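Local coordinates for protein Na Glutathione S-transferase 2 (Necator americanus, PDB 2ON5) that binds glutathione and, as a hookworm glutathione S-transferase, probably conjugates it to electrophilic compounds, at residues I67-S72 / V153-L158. Sequence-based numbering, arbitrary orientation.
Sequences IARYLS and VTYADL
The contact between helix 64-75 and the start of helix 155-168 rests on one side chain, Y155, which reaches across to A68, R69 and S72. T154, the N-cap residue just before it, forms a capping box with D157 in the first turn. D157 OD1 accepts from T154 N at 2.8 Å through its anti lone pair, and A156 N gives a weak bond back to T154 OG1. Y155 leaves from the opening residue of the helix toward helix 64-75. A chi1 of 75° sets CG of Y155 between its own backbone N and carbonyl carbon and lays the ring alongside the other helix, with CA of R69 over one face. At the near end of the ring S72 OG sits 3.3 Å from Y155 CB. This hydroxyl does not bond to the tyrosine but turns back to A68 O at 2.8 Å, arriving above the carbonyl plane, while S72 N reaches the same oxygen from the opposite face. A68 CB lies 4.0 Å from Y155 CD1, touching that side of the ring. At the far end R69, bent at chi3, brings NH2 within 3.2 Å of Y155 OH in a weak hydrogen bond with an N-H...O angle of 129°, well short of straight, its guanidinium plane 79° from the ring. Both groups have stronger partners: D89 hydrogen-bonds to Y155 OH and forms a salt bridge with R69 NE, while NH1 pairs with D89 of the second subunit. V88 and A92 of helix 82-101 also pack on Y155. The tyrosine thus links the thioredoxin-like N-terminal domain to the helical C-terminal domain. Its phenol oxygen, held between R69 and D89, joins this buried domain seam to the charge network at the dimer interface, where the aspartates probably offset the closely spaced R69 side chains of the two subunits.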
loop_
_atom_site.group_PDB
_atom_site.type_symbol
_atom_site.label_atom_id
_atom_site.label_comp_id
_atom_site.label_asym_id
_atom_site.label_seq_id
_atom_site.Cartn_x
_atom_site.Cartn_y
_atom_site.Cartn_z
ATOM N N ILE A 67 1.728 -2.525 -9.468
ATOM C CA ILE A 67 2.396 -3.244 -10.553
ATOM C C ILE A 67 2.697 -4.690 -10.154
ATOM O O ILE A 67 2.444 -5.607 -10.933
ATOM C CB ILE A 67 3.725 -2.538 -10.963
ATOM C CG1 ILE A 67 3.403 -1.161 -11.564
ATOM C CG2 ILE A 67 4.490 -3.430 -12.004
ATOM C CD1 ILE A 67 4.632 -0.171 -11.565
ATOM N N ALA A 68 3.272 -4.894 -8.965
ATOM C CA ALA A 68 3.613 -6.246 -8.533
ATOM C C ALA A 68 2.372 -7.138 -8.496
ATOM O O ALA A 68 2.415 -8.283 -8.960
ATOM C CB ALA A 68 4.307 -6.244 -7.141
ATOM N N ARG A 69 1.281 -6.616 -7.941
ATOM C CA ARG A 69 0.039 -7.419 -7.769
ATOM C C ARG A 69 -0.572 -7.750 -9.143
ATOM O O ARG A 69 -0.984 -8.880 -9.391
ATOM C CB ARG A 69 -1.004 -6.666 -6.942
ATOM C CG ARG A 69 -2.322 -7.469 -6.646
ATOM C CD ARG A 69 -3.290 -6.681 -5.719
ATOM N NE ARG A 69 -2.571 -6.302 -4.512
ATOM C CZ ARG A 69 -2.088 -5.091 -4.241
ATOM N NH1 ARG A 69 -2.306 -4.063 -5.050
ATOM N NH2 ARG A 69 -1.383 -4.912 -3.137
ATOM N N TYR A 70 -0.640 -6.740 -10.004
ATOM C CA TYR A 70 -1.169 -6.918 -11.373
ATOM C C TYR A 70 -0.476 -8.074 -12.142
ATOM O O TYR A 70 -1.132 -8.974 -12.687
ATOM C CB TYR A 70 -1.044 -5.607 -12.155
ATOM C CG TYR A 70 -1.470 -5.763 -13.615
ATOM C CD1 TYR A 70 -2.808 -6.017 -13.931
ATOM C CD2 TYR A 70 -0.530 -5.718 -14.652
ATOM C CE1 TYR A 70 -3.220 -6.191 -15.239
ATOM C CE2 TYR A 70 -0.929 -5.878 -16.003
ATOM C CZ TYR A 70 -2.273 -6.137 -16.276
ATOM O OH TYR A 70 -2.708 -6.318 -17.576
ATOM N N LEU A 71 0.856 -8.032 -12.194
ATOM C CA LEU A 71 1.643 -9.118 -12.800
ATOM C C LEU A 71 1.570 -10.435 -12.029
ATOM O O LEU A 71 1.516 -11.517 -12.638
ATOM C CB LEU A 71 3.106 -8.695 -13.012
ATOM C CG LEU A 71 3.313 -7.430 -13.836
ATOM C CD1 LEU A 71 4.719 -6.877 -13.652
ATOM C CD2 LEU A 71 2.918 -7.604 -15.336
ATOM N N SER A 72 1.521 -10.366 -10.700
ATOM C CA SER A 72 1.430 -11.591 -9.921
ATOM C C SER A 72 0.080 -12.274 -10.164
ATOM O O SER A 72 0.014 -13.485 -10.284
ATOM C CB SER A 72 1.610 -11.314 -8.440
ATOM O OG SER A 72 2.947 -10.922 -8.219
ATOM N N VAL A 153 5.449 -19.727 -3.644
ATOM C CA VAL A 153 6.032 -18.365 -3.648
ATOM C C VAL A 153 5.029 -17.312 -4.114
ATOM O O VAL A 153 4.273 -17.538 -5.065
ATOM C CB VAL A 153 7.367 -18.286 -4.464
ATOM C CG1 VAL A 153 7.130 -18.438 -5.993
ATOM C CG2 VAL A 153 8.142 -16.979 -4.137
ATOM N N THR A 154 5.010 -16.171 -3.421
ATOM C CA THR A 154 4.184 -15.040 -3.820
ATOM C C THR A 154 5.017 -13.760 -3.877
ATOM O O THR A 154 6.175 -13.738 -3.443
ATOM C CB THR A 154 2.979 -14.788 -2.861
ATOM O OG1 THR A 154 3.463 -14.319 -1.607
ATOM C CG2 THR A 154 2.123 -16.039 -2.713
ATOM N N TYR A 155 4.426 -12.684 -4.381
ATOM C CA TYR A 155 5.210 -11.431 -4.459
ATOM C C TYR A 155 5.614 -10.900 -3.079
ATOM O O TYR A 155 6.601 -10.160 -2.952
ATOM C CB TYR A 155 4.524 -10.376 -5.338
ATOM C CG TYR A 155 3.337 -9.691 -4.704
ATOM C CD1 TYR A 155 3.523 -8.531 -3.961
ATOM C CD2 TYR A 155 2.034 -10.190 -4.848
ATOM C CE1 TYR A 155 2.449 -7.882 -3.350
ATOM C CE2 TYR A 155 0.937 -9.533 -4.237
ATOM C CZ TYR A 155 1.172 -8.384 -3.488
ATOM O OH TYR A 155 0.148 -7.712 -2.864
ATOM N N ALA A 156 4.870 -11.280 -2.037
ATOM C CA ALA A 156 5.281 -10.879 -0.695
ATOM C C ALA A 156 6.621 -11.564 -0.317
ATOM O O ALA A 156 7.477 -10.934 0.302
ATOM C CB ALA A 156 4.177 -11.184 0.335
ATOM N N ASP A 157 6.786 -12.841 -0.683
ATOM C CA ASP A 157 8.065 -13.551 -0.497
ATOM C C ASP A 157 9.213 -12.824 -1.214
ATOM O O ASP A 157 10.308 -12.652 -0.660
ATOM C CB ASP A 157 7.975 -14.989 -0.982
ATOM C CG ASP A 157 6.977 -15.807 -0.176
ATOM O OD1 ASP A 157 5.998 -16.290 -0.795
ATOM O OD2 ASP A 157 7.167 -15.895 1.072
ATOM N N LEU A 158 8.936 -12.391 -2.434
ATOM C CA LEU A 158 9.961 -11.786 -3.263
ATOM C C LEU A 158 10.388 -10.487 -2.624
ATOM O O LEU A 158 11.584 -10.225 -2.526
ATOM C CB LEU A 158 9.459 -11.567 -4.705
ATOM C CG LEU A 158 9.049 -12.819 -5.513
ATOM C CD1 LEU A 158 8.459 -12.490 -6.905
ATOM C CD2 LEU A 158 10.225 -13.789 -5.665
#